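Local atomic coordinates of dihydropteroate synthase (Mycobacterium smegmatis, PDB entry 6OMZ), a protein that probably joins para-aminobenzoate to 6-hydroxymethyl-7,8-dihydropterin diphosphate, making 7,8-dihydropteroate on the way to folate. Residues V270-V273 against Q274-V277; T242-P246 against D247-T251; P213-V216 against A217-V220; K281-G284 against A285-G289. The protein carries 1 engineered substitution. All blocks are in the same frame, centred on the assembly; numbering follows the deposited sequence.

Contact 1 (V270-V273 against Q274-V277). With PMM (pterin-6-yl-methyl-monophosphate), chain D.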
ATOM      1  N   VAL A 270       0.568   5.658  -3.108  1.00 11.53           N
ATOM      2  CA  VAL A 270       0.938   7.040  -2.805  1.00 12.01           C
ATOM      3  C   VAL A 270      -0.262   7.834  -2.300  1.00 14.10           C
ATOM      4  O   VAL A 270      -1.416   7.562  -2.639  1.00 12.25           O
ATOM      5  CB  VAL A 270       1.553   7.769  -4.030  1.00 10.60           C
ATOM      6  CG1 VAL A 270       2.824   7.035  -4.535  1.00  9.30           C
ATOM      7  CG2 VAL A 270       0.517   7.892  -5.157  1.00 13.86           C
ATOM      8  N   HIS A 271       0.031   8.850  -1.496  1.00 13.62           N
ATOM      9  CA  HIS A 271      -0.993   9.815  -1.116  1.00 11.06           C
ATOM     10  C   HIS A 271      -1.124  10.916  -2.162  1.00 13.64           C
ATOM     11  O   HIS A 271      -2.239  11.315  -2.523  1.00 14.54           O
ATOM     12  CB  HIS A 271      -0.651  10.419   0.250  1.00 13.77           C
ATOM     13  CG  HIS A 271      -0.615   9.412   1.358  1.00 15.07           C
ATOM     14  ND1 HIS A 271      -1.727   9.100   2.108  1.00 18.41           N
ATOM     15  CD2 HIS A 271       0.393   8.641   1.832  1.00 19.67           C
ATOM     16  CE1 HIS A 271      -1.402   8.187   3.009  1.00 21.30           C
ATOM     17  NE2 HIS A 271      -0.124   7.888   2.861  1.00 14.93           N
ATOM     18  N   ASP A 272       0.008  11.447  -2.629  1.00 13.65           N
ATOM     19  CA  ASP A 272       0.016  12.563  -3.581  1.00 12.43           C
ATOM     20  C   ASP A 272       0.076  11.957  -4.972  1.00 16.77           C
ATOM     21  O   ASP A 272       1.151  11.740  -5.540  1.00 16.42           O
ATOM     22  CB  ASP A 272       1.189  13.504  -3.322  1.00 14.27           C
ATOM     23  CG  ASP A 272       1.084  14.820  -4.095  1.00 21.51           C
ATOM     24  OD1 ASP A 272       0.390  14.874  -5.136  1.00 16.38           O
ATOM     25  OD2 ASP A 272       1.711  15.810  -3.648  1.00 20.11           O
ATOM     26  N   VAL A 273      -1.098  11.670  -5.524  1.00 13.43           N
ATOM     27  CA  VAL A 273      -1.162  11.054  -6.846  1.00 13.94           C
ATOM     28  C   VAL A 273      -0.626  12.007  -7.911  1.00 14.66           C
ATOM     29  O   VAL A 273       0.154  11.608  -8.781  1.00 15.00           O
ATOM     30  CB  VAL A 273      -2.603  10.592  -7.126  1.00 15.90           C
ATOM     31  CG1 VAL A 273      -2.798  10.252  -8.602  1.00 14.42           C
ATOM     32  CG2 VAL A 273      -2.921   9.374  -6.240  1.00 13.10           C
ATOM     33  N   GLN A 274      -0.996  13.285  -7.833  1.00 10.60           N
ATOM     34  CA  GLN A 274      -0.551  14.243  -8.840  1.00 14.54           C
ATOM     35  C   GLN A 274       0.970  14.283  -8.947  1.00 10.82           C
ATOM     36  O   GLN A 274       1.521  14.324 -10.054  1.00 13.91           O
ATOM     37  CB  GLN A 274      -1.098  15.628  -8.519  1.00 13.06           C
ATOM     38  CG  GLN A 274      -0.642  16.670  -9.542  1.00 18.01           C
ATOM     39  CD  GLN A 274      -1.215  18.050  -9.275  1.00 24.14           C
ATOM     40  OE1 GLN A 274      -0.567  18.903  -8.665  1.00 30.69           O
ATOM     41  NE2 GLN A 274      -2.433  18.273  -9.734  1.00 19.43           N
ATOM     42  N   ALA A 275       1.670  14.255  -7.816  1.00 15.39           N
ATOM     43  CA  ALA A 275       3.127  14.352  -7.875  1.00 16.85           C
ATOM     44  C   ALA A 275       3.746  13.116  -8.516  1.00 17.03           C
ATOM     45  O   ALA A 275       4.668  13.233  -9.333  1.00 12.47           O
ATOM     46  CB  ALA A 275       3.694  14.590  -6.475  1.00 15.20           C
ATOM     47  N   SER A 276       3.255  11.920  -8.175  1.00 10.76           N
ATOM     48  CA  SER A 276       3.815  10.724  -8.794  1.00  9.99           C
ATOM     49  C   SER A 276       3.410  10.605 -10.258  1.00 12.35           C
ATOM     50  O   SER A 276       4.199  10.118 -11.074  1.00 13.72           O
ATOM     51  CB  SER A 276       3.398   9.475  -8.016  1.00  9.37           C
ATOM     52  OG  SER A 276       4.271   9.250  -6.913  1.00 14.90           O
ATOM     53  N   VAL A 277       2.197  11.044 -10.611  1.00 13.85           N
ATOM     54  CA  VAL A 277       1.794  11.025 -12.015  1.00 16.17           C
ATOM     55  C   VAL A 277       2.634  12.015 -12.821  1.00 16.31           C
ATOM     56  O   VAL A 277       3.093  11.697 -13.923  1.00 15.57           O
ATOM     57  CB  VAL A 277       0.283  11.295 -12.150  1.00 10.39           C
ATOM     58  CG1 VAL A 277      -0.103  11.499 -13.621  1.00 13.90           C
ATOM     59  CG2 VAL A 277      -0.507  10.130 -11.579  1.00 11.12           C
TER
HETATM   60  N5  PMM D 303       1.552   1.475   4.152  1.00 14.18           N
HETATM   61  C6  PMM D 303       0.518   1.808   4.948  1.00 14.78           C
HETATM   62  C7  PMM D 303      -0.721   1.214   4.782  1.00 15.40           C
HETATM   63  N8  PMM D 303      -0.992   0.269   3.874  1.00 13.64           N
HETATM   64  N1  PMM D 303      -0.229  -1.081   2.220  1.00 12.58           N
HETATM   65  C2  PMM D 303       0.761  -1.515   1.445  1.00 13.20           C
HETATM   66  N2  PMM D 303       0.545  -2.529   0.602  1.00 13.00           N
HETATM   67  N3  PMM D 303       2.023  -0.993   1.482  1.00 12.60           N
HETATM   68  C4  PMM D 303       2.432   0.024   2.319  1.00 12.74           C
HETATM   69  O4  PMM D 303       3.579   0.455   2.275  1.00 13.87           O
HETATM   70  C4A PMM D 303       1.371   0.527   3.217  1.00 13.31           C
HETATM   71  C8A PMM D 303       0.055  -0.070   3.110  1.00 10.53           C
HETATM   72  C9  PMM D 303       0.808   2.753   6.078  1.00 16.08           C
HETATM   73  O10 PMM D 303       1.077   4.078   5.549  1.00 23.78           O
HETATM   74  PA  PMM D 303       0.012   5.294   5.334  1.00 19.05           P
HETATM   75  O1P PMM D 303       0.800   6.391   4.716  1.00 21.55           O
HETATM   76  O2P PMM D 303      -1.113   4.816   4.415  1.00 16.53           O
HETATM   77  O3P PMM D 303      -0.569   5.672   6.690  1.00 20.79           O
HETATM   78  O   HOH W   1       3.437  10.721  -4.829  1.00 13.27           O

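Contact 2 (T242-P246 against D247-T251)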
ATOM      1  N   THR A 242      16.724  17.571  12.761  1.00 33.35           N
ATOM      2  CA  THR A 242      15.266  17.574  12.707  1.00 26.28           C
ATOM      3  C   THR A 242      14.795  16.896  11.424  1.00 29.11           C
ATOM      4  O   THR A 242      15.145  17.361  10.331  1.00 23.97           O
ATOM      5  CB  THR A 242      14.741  19.008  12.759  1.00 33.48           C
ATOM      6  OG1 THR A 242      15.342  19.700  13.865  1.00 40.06           O
ATOM      7  CG2 THR A 242      13.221  19.023  12.911  1.00 35.27           C
ATOM      8  N   PRO A 243      14.021  15.813  11.496  1.00 26.76           N
ATOM      9  CA  PRO A 243      13.535  15.184  10.262  1.00 22.05           C
ATOM     10  C   PRO A 243      12.620  16.124   9.483  1.00 18.92           C
ATOM     11  O   PRO A 243      11.948  16.990  10.048  1.00 23.45           O
ATOM     12  CB  PRO A 243      12.781  13.942  10.757  1.00 27.78           C
ATOM     13  CG  PRO A 243      12.498  14.206  12.216  1.00 35.23           C
ATOM     14  CD  PRO A 243      13.608  15.081  12.707  1.00 32.26           C
ATOM     15  N   ARG A 244      12.619  15.952   8.170  1.00 21.36           N
ATOM     16  CA  ARG A 244      11.707  16.705   7.311  1.00 19.52           C
ATOM     17  C   ARG A 244      10.263  16.309   7.609  1.00 19.80           C
ATOM     18  O   ARG A 244       9.957  15.112   7.673  1.00 19.33           O
ATOM     19  CB  ARG A 244      12.035  16.435   5.846  1.00 14.56           C
ATOM     20  CG  ARG A 244      11.139  17.170   4.829  1.00 14.34           C
ATOM     21  CD  ARG A 244      11.547  18.650   4.651  1.00 15.39           C
ATOM     22  NE  ARG A 244      12.915  18.793   4.143  1.00 21.86           N
ATOM     23  CZ  ARG A 244      13.264  18.654   2.860  1.00 23.59           C
ATOM     24  NH1 ARG A 244      12.350  18.356   1.943  1.00 19.03           N
ATOM     25  NH2 ARG A 244      14.531  18.808   2.491  1.00 15.82           N
ATOM     26  N   PRO A 245       9.358  17.269   7.788  1.00 20.45           N
ATOM     27  CA  PRO A 245       7.940  16.944   8.057  1.00 25.84           C
ATOM     28  C   PRO A 245       7.322  16.174   6.904  1.00 20.04           C
ATOM     29  O   PRO A 245       7.811  16.257   5.769  1.00 22.36           O
ATOM     30  CB  PRO A 245       7.292  18.328   8.216  1.00 23.30           C
ATOM     31  CG  PRO A 245       8.421  19.205   8.708  1.00 27.96           C
ATOM     32  CD  PRO A 245       9.641  18.705   7.965  1.00 25.06           C
ATOM     33  N   PRO A 246       6.238  15.419   7.153  1.00 21.34           N
ATOM     34  CA  PRO A 246       5.671  14.566   6.085  1.00 21.25           C
ATOM     35  C   PRO A 246       5.322  15.309   4.804  1.00 22.97           C
ATOM     36  O   PRO A 246       5.527  14.768   3.706  1.00 19.52           O
ATOM     37  CB  PRO A 246       4.422  13.969   6.750  1.00 23.30           C
ATOM     38  CG  PRO A 246       4.760  13.928   8.204  1.00 23.34           C
ATOM     39  CD  PRO A 246       5.629  15.139   8.471  1.00 22.53           C
ATOM     40  N   ASP A 247       4.808  16.542   4.912  1.00 19.51           N
ATOM     41  CA  ASP A 247       4.475  17.318   3.719  1.00 24.67           C
ATOM     42  C   ASP A 247       5.707  17.642   2.881  1.00 21.52           C
ATOM     43  O   ASP A 247       5.593  17.844   1.667  1.00 26.58           O
ATOM     44  CB  ASP A 247       3.767  18.615   4.110  1.00 34.59           C
ATOM     45  CG  ASP A 247       2.297  18.414   4.397  1.00 41.23           C
ATOM     46  OD1 ASP A 247       1.796  17.282   4.222  1.00 38.50           O
ATOM     47  OD2 ASP A 247       1.640  19.400   4.792  1.00 43.63           O
ATOM     48  N   GLY A 248       6.875  17.714   3.498  1.00 19.26           N
ATOM     49  CA  GLY A 248       8.086  17.938   2.744  1.00 17.70           C
ATOM     50  C   GLY A 248       8.723  16.683   2.188  1.00 16.88           C
ATOM     51  O   GLY A 248       9.880  16.728   1.761  1.00 18.76           O
ATOM     52  N   ARG A 249       8.016  15.554   2.189  1.00 13.42           N
ATOM     53  CA  ARG A 249       8.556  14.303   1.676  1.00 12.04           C
ATOM     54  C   ARG A 249       7.999  13.939   0.304  1.00 11.31           C
ATOM     55  O   ARG A 249       8.271  12.839  -0.184  1.00 13.11           O
ATOM     56  CB  ARG A 249       8.279  13.153   2.659  1.00 14.48           C
ATOM     57  CG  ARG A 249       8.841  13.404   4.070  1.00 14.08           C
ATOM     58  CD  ARG A 249       8.402  12.388   5.120  1.00 13.90           C
ATOM     59  NE  ARG A 249       8.670  12.931   6.466  1.00 18.83           N
ATOM     60  CZ  ARG A 249       8.361  12.330   7.611  1.00 15.55           C
ATOM     61  NH1 ARG A 249       7.774  11.137   7.605  1.00 11.91           N
ATOM     62  NH2 ARG A 249       8.663  12.918   8.768  1.00 15.28           N
ATOM     63  N   GLU A 250       7.237  14.828  -0.332  1.00 11.60           N
ATOM     64  CA  GLU A 250       6.539  14.419  -1.553  1.00 12.83           C
ATOM     65  C   GLU A 250       7.456  14.380  -2.774  1.00 12.88           C
ATOM     66  O   GLU A 250       7.282  13.526  -3.645  1.00 11.51           O
ATOM     67  CB  GLU A 250       5.352  15.349  -1.817  1.00 18.53           C
ATOM     68  CG  GLU A 250       4.313  15.367  -0.690  1.00 26.52           C
ATOM     69  CD  GLU A 250       3.532  14.060  -0.543  1.00 22.37           C
ATOM     70  OE1 GLU A 250       3.860  13.055  -1.221  1.00 24.31           O
ATOM     71  OE2 GLU A 250       2.579  14.046   0.266  1.00 26.68           O
ATOM     72  N   THR A 251       8.405  15.305  -2.897  1.00 15.40           N
ATOM     73  CA  THR A 251       9.352  15.173  -4.004  1.00 15.59           C
ATOM     74  C   THR A 251      10.090  13.840  -3.917  1.00 15.52           C
ATOM     75  O   THR A 251      10.176  13.095  -4.901  1.00 12.47           O
ATOM     76  CB  THR A 251      10.342  16.334  -4.024  1.00 14.99           C
ATOM     77  OG1 THR A 251       9.630  17.580  -4.080  1.00 14.44           O
ATOM     78  CG2 THR A 251      11.269  16.216  -5.239  1.00 11.98           C
TER

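Contact 3 (P213-V216 against A217-V220)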
ATOM      1  N   PRO A 213      14.747  -5.002  -8.266  1.00 19.35           N
ATOM      2  CA  PRO A 213      14.778  -5.944  -9.401  1.00 19.37           C
ATOM      3  C   PRO A 213      14.786  -7.408  -8.979  1.00 22.42           C
ATOM      4  O   PRO A 213      14.146  -8.241  -9.640  1.00 22.26           O
ATOM      5  CB  PRO A 213      16.077  -5.572 -10.130  1.00 15.16           C
ATOM      6  CG  PRO A 213      16.294  -4.137  -9.786  1.00 18.65           C
ATOM      7  CD  PRO A 213      15.811  -3.982  -8.378  1.00 16.75           C
ATOM      8  N   ASP A 214      15.510  -7.741  -7.905  1.00 16.40           N
ATOM      9  CA  ASP A 214      15.507  -9.112  -7.388  1.00 24.17           C
ATOM     10  C   ASP A 214      14.095  -9.554  -7.040  1.00 24.41           C
ATOM     11  O   ASP A 214      13.678 -10.671  -7.365  1.00 20.98           O
ATOM     12  CB  ASP A 214      16.397  -9.226  -6.147  1.00 27.95           C
ATOM     13  CG  ASP A 214      17.870  -9.279  -6.475  1.00 55.05           C
ATOM     14  OD1 ASP A 214      18.221  -9.276  -7.675  1.00 60.80           O
ATOM     15  OD2 ASP A 214      18.681  -9.322  -5.519  1.00 65.93           O
ATOM     16  N   LEU A 215      13.343  -8.683  -6.366  1.00 18.60           N
ATOM     17  CA  LEU A 215      11.994  -9.050  -5.959  1.00 14.35           C
ATOM     18  C   LEU A 215      11.059  -9.091  -7.166  1.00 16.37           C
ATOM     19  O   LEU A 215      10.206  -9.982  -7.274  1.00 19.50           O
ATOM     20  CB  LEU A 215      11.510  -8.068  -4.885  1.00 15.48           C
ATOM     21  CG  LEU A 215      10.379  -8.460  -3.932  1.00 19.67           C
ATOM     22  CD1 LEU A 215      10.745  -9.696  -3.071  1.00 15.08           C
ATOM     23  CD2 LEU A 215      10.041  -7.283  -3.037  1.00 16.94           C
ATOM     24  N   VAL A 216      11.225  -8.148  -8.101  1.00 16.23           N
ATOM     25  CA  VAL A 216      10.481  -8.193  -9.359  1.00 16.36           C
ATOM     26  C   VAL A 216      10.774  -9.491 -10.106  1.00 19.25           C
ATOM     27  O   VAL A 216       9.883 -10.098 -10.721  1.00 20.82           O
ATOM     28  CB  VAL A 216      10.818  -6.946 -10.204  1.00 11.73           C
ATOM     29  CG1 VAL A 216      10.241  -7.066 -11.610  1.00 18.20           C
ATOM     30  CG2 VAL A 216      10.286  -5.692  -9.500  1.00 12.42           C
ATOM     31  N   ALA A 217      12.015  -9.961 -10.031  1.00 16.83           N
ATOM     32  CA  ALA A 217      12.407 -11.176 -10.731  1.00 18.98           C
ATOM     33  C   ALA A 217      11.726 -12.433 -10.191  1.00 22.01           C
ATOM     34  O   ALA A 217      11.840 -13.488 -10.823  1.00 24.30           O
ATOM     35  CB  ALA A 217      13.928 -11.348 -10.675  1.00 20.87           C
ATOM     36  N   THR A 218      11.011 -12.359  -9.064  1.00 14.35           N
ATOM     37  CA  THR A 218      10.239 -13.524  -8.624  1.00 15.70           C
ATOM     38  C   THR A 218       9.131 -13.880  -9.607  1.00 20.44           C
ATOM     39  O   THR A 218       8.630 -15.009  -9.573  1.00 18.80           O
ATOM     40  CB  THR A 218       9.604 -13.301  -7.244  1.00 16.29           C
ATOM     41  OG1 THR A 218       8.603 -12.276  -7.335  1.00 17.20           O
ATOM     42  CG2 THR A 218      10.652 -12.917  -6.192  1.00 18.45           C
ATOM     43  N   GLY A 219       8.752 -12.956 -10.489  1.00 21.20           N
ATOM     44  CA  GLY A 219       7.575 -13.118 -11.311  1.00 24.03           C
ATOM     45  C   GLY A 219       6.266 -12.764 -10.632  1.00 19.11           C
ATOM     46  O   GLY A 219       5.215 -12.806 -11.290  1.00 20.14           O
ATOM     47  N   VAL A 220       6.279 -12.454  -9.338  1.00 15.97           N
ATOM     48  CA  VAL A 220       5.088 -11.998  -8.625  1.00 13.72           C
ATOM     49  C   VAL A 220       5.053 -10.479  -8.723  1.00 14.67           C
ATOM     50  O   VAL A 220       6.072  -9.833  -8.437  1.00 16.02           O
ATOM     51  CB  VAL A 220       5.098 -12.453  -7.154  1.00 13.31           C
ATOM     52  CG1 VAL A 220       3.776 -12.079  -6.474  1.00 11.64           C
ATOM     53  CG2 VAL A 220       5.358 -13.962  -7.063  1.00 15.66           C
TER
HETATM   54  O   HOH W   2       7.286  -8.972 -10.613  1.00 17.61           O

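Contact 4 (K281-G284 against A285-G289). With EDO (1,2-ethanediol), chain F.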
ATOM      1  N   LYS A 281       5.030  10.920 -15.888  1.00 15.41           N
ATOM      2  CA  LYS A 281       4.938  11.545 -17.204  1.00 12.78           C
ATOM      3  C   LYS A 281       6.309  12.014 -17.687  1.00 12.84           C
ATOM      4  O   LYS A 281       6.602  11.950 -18.891  1.00 12.48           O
ATOM      5  CB  LYS A 281       3.941  12.714 -17.180  1.00 12.20           C
ATOM      6  CG  LYS A 281       2.468  12.274 -17.085  1.00 12.57           C
ATOM      7  CD  LYS A 281       1.507  13.465 -16.965  1.00 14.50           C
ATOM      8  CE  LYS A 281       0.040  12.989 -16.950  1.00 21.37           C
ATOM      9  NZ  LYS A 281      -0.885  14.086 -16.563  1.00 20.18           N
ATOM     10  N   VAL A 282       7.151  12.516 -16.776  1.00  9.15           N
ATOM     11  CA  VAL A 282       8.511  12.887 -17.156  1.00 11.36           C
ATOM     12  C   VAL A 282       9.286  11.649 -17.610  1.00  9.57           C
ATOM     13  O   VAL A 282       9.946  11.654 -18.654  1.00 14.82           O
ATOM     14  CB  VAL A 282       9.218  13.618 -15.998  1.00 10.19           C
ATOM     15  CG1 VAL A 282      10.710  13.741 -16.273  1.00 11.50           C
ATOM     16  CG2 VAL A 282       8.591  14.997 -15.757  1.00 10.07           C
ATOM     17  N   LEU A 283       9.208  10.567 -16.833  1.00 11.85           N
ATOM     18  CA  LEU A 283       9.889   9.332 -17.217  1.00 14.72           C
ATOM     19  C   LEU A 283       9.447   8.865 -18.598  1.00 13.18           C
ATOM     20  O   LEU A 283      10.278   8.484 -19.429  1.00 13.23           O
ATOM     21  CB  LEU A 283       9.630   8.239 -16.177  1.00 10.84           C
ATOM     22  CG  LEU A 283      10.220   6.865 -16.477  1.00 13.48           C
ATOM     23  CD1 LEU A 283      11.735   6.956 -16.542  1.00 11.65           C
ATOM     24  CD2 LEU A 283       9.777   5.863 -15.404  1.00 11.76           C
ATOM     25  N   GLY A 284       8.136   8.876 -18.852  1.00 12.03           N
ATOM     26  CA  GLY A 284       7.636   8.446 -20.148  1.00 15.79           C
ATOM     27  C   GLY A 284       8.082   9.349 -21.283  1.00 18.22           C
ATOM     28  O   GLY A 284       8.460   8.867 -22.355  1.00 13.39           O
ATOM     29  N   ALA A 285       8.052  10.670 -21.066  1.00 13.56           N
ATOM     30  CA  ALA A 285       8.445  11.596 -22.126  1.00 15.31           C
ATOM     31  C   ALA A 285       9.936  11.498 -22.422  1.00 11.97           C
ATOM     32  O   ALA A 285      10.351  11.577 -23.585  1.00 15.69           O
ATOM     33  CB  ALA A 285       8.069  13.026 -21.736  1.00 12.64           C
ATOM     34  N   TRP A 286      10.753  11.327 -21.381  1.00 11.80           N
ATOM     35  CA  TRP A 286      12.190  11.127 -21.568  1.00 15.22           C
ATOM     36  C   TRP A 286      12.462   9.855 -22.360  1.00 13.67           C
ATOM     37  O   TRP A 286      13.184   9.873 -23.364  1.00 14.93           O
ATOM     38  CB  TRP A 286      12.875  11.066 -20.196  1.00 11.16           C
ATOM     39  CG  TRP A 286      14.395  11.109 -20.224  1.00 12.72           C
ATOM     40  CD1 TRP A 286      15.249  10.180 -20.784  1.00 12.15           C
ATOM     41  CD2 TRP A 286      15.224  12.106 -19.625  1.00 11.45           C
ATOM     42  NE1 TRP A 286      16.555  10.566 -20.585  1.00 16.27           N
ATOM     43  CE2 TRP A 286      16.567  11.745 -19.881  1.00 12.27           C
ATOM     44  CE3 TRP A 286      14.963  13.281 -18.909  1.00 11.50           C
ATOM     45  CZ2 TRP A 286      17.644  12.514 -19.438  1.00 13.26           C
ATOM     46  CZ3 TRP A 286      16.028  14.040 -18.474  1.00 12.78           C
ATOM     47  CH2 TRP A 286      17.354  13.660 -18.739  1.00 15.10           C
ATOM     48  N   THR A 287      11.874   8.738 -21.918  1.00 13.63           N
ATOM     49  CA  THR A 287      12.144   7.433 -22.517  1.00 15.56           C
ATOM     50  C   THR A 287      11.841   7.419 -24.011  1.00 18.50           C
ATOM     51  O   THR A 287      12.605   6.854 -24.804  1.00 20.36           O
ATOM     52  CB  THR A 287      11.317   6.368 -21.785  1.00 18.25           C
ATOM     53  OG1 THR A 287      11.734   6.315 -20.419  1.00 22.15           O
ATOM     54  CG2 THR A 287      11.508   4.993 -22.421  1.00 26.63           C
ATOM     55  N   SER A 288      10.736   8.040 -24.417  1.00 17.40           N
ATOM     56  CA  SER A 288      10.283   8.012 -25.799  1.00 21.75           C
ATOM     57  C   SER A 288      10.725   9.236 -26.598  1.00 20.16           C
ATOM     58  O   SER A 288      10.246   9.434 -27.722  1.00 18.80           O
ATOM     59  CB  SER A 288       8.759   7.887 -25.842  1.00 26.08           C
ATOM     60  OG  SER A 288       8.143   9.037 -25.298  1.00 30.70           O
ATOM     61  N   GLY A 289      11.662  10.030 -26.065  1.00 17.31           N
ATOM     62  CA  GLY A 289      11.975  11.319 -26.664  1.00 15.99           C
ATOM     63  C   GLY A 289      12.518  11.249 -28.081  1.00 18.79           C
ATOM     64  O   GLY A 289      12.313  12.178 -28.873  1.00 19.97           O
TER
HETATM   65  C1  EDO F 305      -4.158  14.181 -14.823  1.00 40.41           C
HETATM   66  O1  EDO F 305      -3.803  15.271 -15.679  1.00 44.29           O
HETATM   67  C2  EDO F 305      -4.334  12.907 -15.635  1.00 39.10           C
HETATM   68  O2  EDO F 305      -3.062  12.435 -16.091  1.00 33.69           O

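Contact 1 (V270-V273 against Q274-V277)
Asp272 turns its carboxylate over the first turn of helix 273-287, where OD1 accepts a hydrogen bond from Ala275 N at 3.0 Å. The amide arrives from above the carboxylate plane, 61° out of it, while the methyl CB of Ala275 lies 3.5 Å from Asp272 CG. With CG set anti to its own backbone N (chi1 -168°), the acid group reaches forward along the chain to this amide. Asp272 O also meets Ser276 N, but only weakly, and a water bridges the same carbonyl to Ser276 OG. That hydroxyl, hydrogen-bonded to Ser257 of helix 250-262, has Val270 CG1 3.6 Å away. One turn apart, Val273 and Val277 stand side by side and point the same way, CG1 of the first touching CG2 of the second at 3.8 Å; Val273 also packs on Val24 of strand 23-29. His271 makes no contact with 274-277; its NE2 donates to phosphate oxygen O1P of the bound pterin monophosphate at 2.6 Å, the oxygen lying at the ring edge. Lys229 and Arg269 are among the other residues bonded to this ligand. The arrangement is an aspartate N-cap directly after a ligand-binding histidine, at the C-terminal end of a strand in a TIM-barrel enzyme.

Contact 2 (T242-P246 against D247-T251)
The carbonyl oxygen of Arg244 is gripped by two nitrogens of one guanidinium, Arg249 NE and Arg249 NH2, each 2.8 Å away. The grip is side-on, and Arg244 O lies only 4° out of the guanidinium plane. Arg249 can reach back five residues because its chain runs extended from CG to NE; along the way it passes beside the ring of Pro246, whose CA sits over one guanidinium face, 3.4 Å above the plane and offset toward the rim. The Arg244 side chain is instead bent at chi2 and chi3 (79° and 61°), which brings NH1 to Gly248 O at 3.0 Å, in the carbonyl plane and on a lone pair. The two arginines thus each bond a main-chain carbonyl across the turn. Backbone bonds from Gly248 N to Pro245 O (2.9 Å) and from Arg249 N to Pro246 O (3.0 Å) tighten the bend between the proline-rich run and Arg249, the N-cap residue. Arg228 ties the turn to the loop preceding helix 230-235: it forms salt bridges with Asp247 and Glu250, and its carbonyl accepts from Arg249 NH1. The contact therefore lies at the surface where the connection from helix 230-235 enters helix 250-262.

Contact 3 (P213-V216 against A217-V220)
Helix 212-216 ends here in a type I beta turn from Val216 to Gly219, closed by Gly219 N bonding to Val216 O at 3.1 Å. The last regular helical bond is the one from Ala217 N to Pro213 O, and Gly219 then leaves the helical conformation with a positive phi of 82°, where a side chain would jam against the preceding carbonyl oxygen. Thr218 is the side chain that organises this exit, forming an ST turn just beyond the helix end, in which its OG1 accepts from Val220 N two residues on. The same OG1 donates to Leu215 O at 2.8 Å, almost in line with that C=O, while Thr218 N reaches the same oxygen from above the carbonyl plane at 3.1 Å. Leu215 O is therefore held twice by a single residue. The hydroxyl occupies the position between the backbone N and the carbonyl carbon (chi1 67°), from which it faces the helix end and can also serve the outgoing chain. The methyl CG2 of Thr218 comes close to Leu215 O as well, at 3.2 Å. Ala217 turns its CB to the carbonyl oxygens of Pro213 and Asp214. The Leu215 side chain is buried and packs on Ile192 of strand 190-193 and on Leu173 of helix 165-182; Thr218 and Val220 also meet Ile192. The turn thus leads the chain from the helix toward strand 223-224 of the barrel. A water donates to Val216 O and to Val220 O, bridging the two ends, and the ST-turn bond from Val220 N to Thr218 OG1 measures 3.1 Å, 161° at the hydrogen.

Contact 4 (K281-G284 against A285-G289)
Ala285 continues the final turns of helix 273-287, the last helix of the TIM barrel, through a bond from its N to Lys281 O. Its methyl CB lies 3.4 Å from that same carbonyl oxygen, and the extended side chain of Lys281 carries NZ to O2 of a 1,2-ethanediol molecule, probably from the crystallisation liquor, at 2.8 Å. Trp286 follows with its N on Val282 O at 2.9 Å; its CB also lies near this oxygen, but the indole leads away from the preceding turn. Thr287 grips Leu283 O twice, with N at 3.0 Å and OG1 at 2.8 Å, the two donors coming from opposite faces of the carbonyl plane. Placing OG1 beside its own backbone N (chi1 -63°) turns the hydroxyl back toward the previous turn. There it runs alongside Leu283, with CD1 3.9 Å from Thr287 OG1, and Leu283 itself packs on Val258, Ala261 and Met262 of helix 250-262. Ser288, the first residue to leave helical geometry, repeats the double grip one carbonyl later. Each of the two hydroxyl residues thus satisfies a carbonyl near the helix end with both main-chain and side-chain donors. On Gly284 O these are Ser288 N and Ser288 OG, the hydroxyl at 3.0 Å.

Along the chain the four contacts follow in series, 3, 2, 1 and 4, and none nests within or crosses another. Contact 3 closes the exit from helix 212-216, ahead of strand 223-224. Contact 2 then shapes the entry to helix 250-262, and contact 1 the passage from strand 267-270 into helix 273-287. These two touch where Asp272 CB meets Glu250 OE1 at 3.4 Å, so the starts of the last two long helices pack against each other there. Contact 4 finishes helix 273-287, with its centre about 17 Å from that of contact 1. Contact 3 stays apart, its nearest atoms about 13 Å from contact 4.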